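Local atomic coordinates of YrdC-like domain-containing protein (Streptococcus mutans, PDB entry 3L7V), a protein that is of uncertain function but belongs to the YrdC/Sua5 family, consistent with double-stranded RNA binding and a role in tRNA modification. Residues 106-118 with 242-254. Sequence-based numbering, arbitrary orientation.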
loop_
_atom_site.group_PDB
_atom_site.type_symbol
_atom_site.label_atom_id
_atom_site.label_comp_id
_atom_site.label_asym_id
_atom_site.label_seq_id
_atom_site.Cartn_x
_atom_site.Cartn_y
_atom_site.Cartn_z
ATOM N N LEU A 106 -11.266 -9.320 -1.391
ATOM C CA LEU A 106 -10.634 -9.331 -0.056
ATOM C C LEU A 106 -11.251 -8.404 1.012
ATOM O O LEU A 106 -11.298 -8.751 2.194
ATOM C CB LEU A 106 -9.131 -9.012 -0.173
ATOM C CG LEU A 106 -8.218 -9.922 -1.006
ATOM C CD1 LEU A 106 -6.735 -9.570 -0.792
ATOM C CD2 LEU A 106 -8.468 -11.379 -0.681
ATOM N N ALA A 107 -11.699 -7.227 0.603
ATOM C CA ALA A 107 -12.148 -6.203 1.547
ATOM C C ALA A 107 -13.654 -5.980 1.506
ATOM O O ALA A 107 -14.258 -6.093 0.451
ATOM C CB ALA A 107 -11.406 -4.871 1.274
ATOM N N GLN A 108 -14.248 -5.668 2.658
ATOM C CA GLN A 108 -15.659 -5.277 2.735
ATOM C C GLN A 108 -15.829 -3.870 2.164
ATOM O O GLN A 108 -15.010 -2.976 2.443
ATOM C CB GLN A 108 -16.152 -5.256 4.191
ATOM C CG GLN A 108 -16.213 -6.591 4.891
ATOM C CD GLN A 108 -16.677 -6.475 6.333
ATOM O OE1 GLN A 108 -17.471 -5.602 6.682
ATOM N NE2 GLN A 108 -16.167 -7.349 7.181
ATOM N N LEU A 109 -16.905 -3.667 1.404
ATOM C CA LEU A 109 -17.137 -2.412 0.675
ATOM C C LEU A 109 -18.615 -1.984 0.717
ATOM O O LEU A 109 -19.505 -2.824 0.891
ATOM C CB LEU A 109 -16.722 -2.590 -0.793
ATOM C CG LEU A 109 -15.321 -2.250 -1.330
ATOM C CD1 LEU A 109 -14.312 -2.056 -0.243
ATOM C CD2 LEU A 109 -14.842 -3.292 -2.324
ATOM N N THR A 110 -18.867 -0.684 0.572
ATOM C CA THR A 110 -20.204 -0.172 0.213
ATOM C C THR A 110 -20.191 0.347 -1.231
ATOM O O THR A 110 -19.118 0.489 -1.830
ATOM C CB THR A 110 -20.662 0.978 1.126
ATOM O OG1 THR A 110 -19.760 2.080 1.000
ATOM C CG2 THR A 110 -20.726 0.534 2.578
ATOM N N PRO A 111 -21.374 0.638 -1.807
ATOM C CA PRO A 111 -21.324 1.129 -3.191
ATOM C C PRO A 111 -20.610 2.481 -3.340
ATOM O O PRO A 111 -19.934 2.675 -4.346
ATOM C CB PRO A 111 -22.808 1.213 -3.592
ATOM C CG PRO A 111 -23.495 0.207 -2.699
ATOM C CD PRO A 111 -22.750 0.312 -1.385
ATOM N N GLU A 112 -20.757 3.393 -2.381
ATOM C CA GLU A 112 -19.984 4.646 -2.387
ATOM C C GLU A 112 -18.452 4.405 -2.333
ATOM O O GLU A 112 -17.693 5.002 -3.093
ATOM C CB GLU A 112 -20.406 5.555 -1.226
ATOM C CG GLU A 112 -21.752 6.253 -1.413
ATOM C CD GLU A 112 -22.333 6.843 -0.117
ATOM O OE1 GLU A 112 -22.134 6.261 0.979
ATOM O OE2 GLU A 112 -23.006 7.893 -0.205
ATOM N N ILE A 113 -18.003 3.538 -1.430
ATOM C CA ILE A 113 -16.567 3.290 -1.283
ATOM C C ILE A 113 -16.010 2.653 -2.549
ATOM O O ILE A 113 -14.952 3.074 -3.047
ATOM C CB ILE A 113 -16.236 2.421 -0.042
ATOM C CG1 ILE A 113 -16.551 3.194 1.243
ATOM C CG2 ILE A 113 -14.763 2.023 -0.049
ATOM C CD1 ILE A 113 -16.725 2.346 2.473
ATOM N N ASP A 114 -16.722 1.648 -3.069
ATOM C CA ASP A 114 -16.361 1.010 -4.338
ATOM C C ASP A 114 -16.204 2.046 -5.466
ATOM O O ASP A 114 -15.208 2.032 -6.186
ATOM C CB ASP A 114 -17.395 -0.059 -4.730
ATOM C CG ASP A 114 -17.007 -0.839 -6.018
ATOM O OD1 ASP A 114 -16.376 -0.260 -6.929
ATOM O OD2 ASP A 114 -17.350 -2.038 -6.129
ATOM N N ALA A 115 -17.195 2.931 -5.604
ATOM C CA ALA A 115 -17.185 4.014 -6.590
ATOM C C ALA A 115 -16.045 5.027 -6.374
ATOM O O ALA A 115 -15.475 5.545 -7.341
ATOM C CB ALA A 115 -18.541 4.746 -6.585
ATOM N N PHE A 116 -15.760 5.336 -5.107
ATOM C CA PHE A 116 -14.618 6.195 -4.722
ATOM C C PHE A 116 -13.279 5.651 -5.254
ATOM O O PHE A 116 -12.523 6.389 -5.875
ATOM C CB PHE A 116 -14.567 6.379 -3.190
ATOM C CG PHE A 116 -13.532 7.389 -2.712
ATOM C CD1 PHE A 116 -13.719 8.750 -2.916
ATOM C CD2 PHE A 116 -12.399 6.974 -2.020
ATOM C CE1 PHE A 116 -12.780 9.676 -2.479
ATOM C CE2 PHE A 116 -11.455 7.893 -1.577
ATOM C CZ PHE A 116 -11.646 9.247 -1.806
ATOM N N TYR A 117 -13.012 4.362 -5.026
ATOM C CA TYR A 117 -11.814 3.683 -5.545
ATOM C C TYR A 117 -11.709 3.615 -7.084
ATOM O O TYR A 117 -10.617 3.778 -7.643
ATOM C CB TYR A 117 -11.769 2.249 -5.023
ATOM C CG TYR A 117 -10.929 1.978 -3.790
ATOM C CD1 TYR A 117 -11.523 1.842 -2.538
ATOM C CD2 TYR A 117 -9.546 1.792 -3.886
ATOM C CE1 TYR A 117 -10.762 1.544 -1.410
ATOM C CE2 TYR A 117 -8.777 1.500 -2.768
ATOM C CZ TYR A 117 -9.384 1.377 -1.537
ATOM O OH TYR A 117 -8.624 1.089 -0.425
ATOM N N GLN A 118 -12.830 3.333 -7.754
ATOM C CA GLN A 118 -12.874 3.206 -9.220
ATOM C C GLN A 118 -12.410 4.471 -9.931
ATOM O O GLN A 118 -11.711 4.404 -10.944
ATOM C CB GLN A 118 -14.292 2.845 -9.715
ATOM C CG GLN A 118 -14.376 2.553 -11.232
ATOM C CD GLN A 118 -13.635 1.270 -11.628
ATOM O OE1 GLN A 118 -13.903 0.195 -11.077
ATOM N NE2 GLN A 118 -12.691 1.381 -12.578
HETATM N N MSE A 242 -11.760 4.345 6.594
HETATM C CA MSE A 242 -13.119 4.023 6.163
HETATM C C MSE A 242 -13.843 3.122 7.180
HETATM O O MSE A 242 -14.760 2.366 6.834
HETATM C CB MSE A 242 -13.084 3.351 4.775
HETATM C CG MSE A 242 -12.632 4.292 3.616
HETATM SE SE MSE A 242 -13.969 5.700 3.263
HETATM C CE MSE A 242 -13.231 6.417 1.585
ATOM N N VAL A 243 -13.464 3.258 8.444
ATOM C CA VAL A 243 -13.864 2.333 9.492
ATOM C C VAL A 243 -14.141 3.183 10.729
ATOM O O VAL A 243 -13.580 4.261 10.853
ATOM C CB VAL A 243 -12.666 1.337 9.759
ATOM C CG1 VAL A 243 -11.895 1.695 11.035
ATOM C CG2 VAL A 243 -13.111 -0.098 9.769
ATOM N N ASP A 244 -15.006 2.741 11.645
ATOM C CA ASP A 244 -15.134 3.481 12.906
ATOM C C ASP A 244 -14.079 3.025 13.929
ATOM O O ASP A 244 -13.185 2.241 13.602
ATOM C CB ASP A 244 -16.547 3.395 13.487
ATOM C CG ASP A 244 -16.917 1.992 13.912
ATOM O OD1 ASP A 244 -18.096 1.622 13.743
ATOM O OD2 ASP A 244 -16.033 1.250 14.395
ATOM N N LYS A 245 -14.183 3.509 15.163
ATOM C CA LYS A 245 -13.120 3.286 16.141
ATOM C C LYS A 245 -12.979 1.825 16.570
ATOM O O LYS A 245 -11.942 1.430 17.108
ATOM C CB LYS A 245 -13.276 4.210 17.359
ATOM C CG LYS A 245 -14.522 3.963 18.193
ATOM N N ASP A 246 -14.009 1.021 16.318
ATOM C CA ASP A 246 -13.958 -0.405 16.637
ATOM C C ASP A 246 -13.536 -1.271 15.451
ATOM O O ASP A 246 -13.440 -2.489 15.574
ATOM C CB ASP A 246 -15.308 -0.895 17.173
ATOM C CG ASP A 246 -15.729 -0.176 18.437
ATOM O OD1 ASP A 246 -14.855 0.407 19.115
ATOM O OD2 ASP A 246 -16.935 -0.197 18.755
ATOM N N GLY A 247 -13.293 -0.652 14.299
ATOM C CA GLY A 247 -12.908 -1.409 13.118
ATOM C C GLY A 247 -14.071 -1.832 12.229
ATOM O O GLY A 247 -13.878 -2.559 11.243
ATOM N N LYS A 248 -15.280 -1.387 12.570
ATOM C CA LYS A 248 -16.458 -1.673 11.751
ATOM C C LYS A 248 -16.604 -0.677 10.583
ATOM O O LYS A 248 -16.331 0.508 10.747
ATOM C CB LYS A 248 -17.721 -1.676 12.621
ATOM N N LEU A 249 -17.018 -1.169 9.412
ATOM C CA LEU A 249 -17.263 -0.324 8.229
ATOM C C LEU A 249 -18.188 0.876 8.528
ATOM O O LEU A 249 -19.162 0.730 9.258
ATOM C CB LEU A 249 -17.862 -1.178 7.095
ATOM C CG LEU A 249 -17.871 -0.687 5.638
ATOM C CD1 LEU A 249 -16.469 -0.319 5.172
ATOM C CD2 LEU A 249 -18.493 -1.744 4.700
ATOM N N ILE A 250 -17.861 2.058 7.999
ATOM C CA ILE A 250 -18.766 3.222 8.064
ATOM C C ILE A 250 -20.049 2.948 7.277
ATOM O O ILE A 250 -20.045 2.134 6.344
ATOM C CB ILE A 250 -18.119 4.499 7.470
ATOM C CG1 ILE A 250 -17.800 4.281 5.986
ATOM C CG2 ILE A 250 -16.877 4.926 8.286
ATOM C CD1 ILE A 250 -17.328 5.513 5.241
ATOM N N PRO A 251 -21.157 3.622 7.646
ATOM C CA PRO A 251 -22.457 3.472 6.971
ATOM C C PRO A 251 -22.507 4.094 5.580
ATOM O O PRO A 251 -21.713 4.993 5.280
ATOM C CB PRO A 251 -23.423 4.240 7.888
ATOM C CG PRO A 251 -22.723 4.380 9.183
ATOM C CD PRO A 251 -21.264 4.442 8.861
ATOM N N GLN A 252 -23.433 3.609 4.753
ATOM C CA GLN A 252 -23.799 4.261 3.496
ATOM C C GLN A 252 -24.506 5.569 3.782
ATOM O O GLN A 252 -25.435 5.603 4.580
ATOM C CB GLN A 252 -24.760 3.388 2.680
ATOM C CG GLN A 252 -24.131 2.586 1.560
ATOM C CD GLN A 252 -23.891 3.397 0.291
ATOM O OE1 GLN A 252 -24.825 3.905 -0.335
ATOM N NE2 GLN A 252 -22.633 3.494 -0.105
ATOM N N GLN A 253 -24.089 6.635 3.107
ATOM C CA GLN A 253 -24.733 7.937 3.266
ATOM C C GLN A 253 -25.959 8.130 2.354
ATOM O O GLN A 253 -27.084 8.193 2.832
ATOM C CB GLN A 253 -23.713 9.083 3.093
ATOM C CG GLN A 253 -22.700 9.151 4.243
ATOM C CD GLN A 253 -21.671 10.260 4.095
ATOM O OE1 GLN A 253 -21.971 11.336 3.583
ATOM N NE2 GLN A 253 -20.446 10.000 4.556
ATOM N N GLY A 254 -25.740 8.234 1.047
ATOM C CA GLY A 254 -26.825 8.547 0.130
ATOM C C GLY A 254 -26.692 9.974 -0.362
ATOM O O GLY A 254 -26.410 10.880 0.419
HETATM O O HOH W 1 -17.569 -4.238 9.352
HETATM O O HOH W 2 -19.999 4.909 2.629
#
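The carboxylate of E112 meets two successive backbone N-H groups of the loop 242-254, one per oxygen. Q253 N approaches E112 OE1 at 2.9 Å on its syn side, a little out of the carboxylate plane. G254 N lies 3.0 Å from E112 OE2 and above that plane. Both bonds are nearly straight (167° and 174°), evidence that this pair of grips fixes the rotation of the carboxylate. The Q252 amide, its plane 53° from the carboxylate, meets E112 head-on from the loop side and places NE2 3.4 Å from P111 CD. Its closeness to E112 is no hydrogen bond, since NE2 and E112 N are both donors and NE2 reaches E112 OE1 at a poor angle. At the F116 ring, M242 CE arrives obliquely, 3.7 Å from F116 CD2; the selenomethionine chain folds at chi2, and its SE lies 4.1 Å from I113 CG1. A water donates to E112 OE1 and P251 O and accepts from T110 OG1, the N-cap hydroxyl, which itself takes a weak capping bond from I113 N. Apolar contact continues where I113 CD1 lies 3.8 Å from L249 CD1, while L249 CD2 reaches T110 CG2. A second water links Q108 OE1 to L249 N, and Q108 NE2 hydrogen-bonds W133 O. The contact thus joins the N-terminal end of helix 111-123 to the loop between strands 239-241 and 265-268, with Q108, L109 and M242 also packing on strand 127-132.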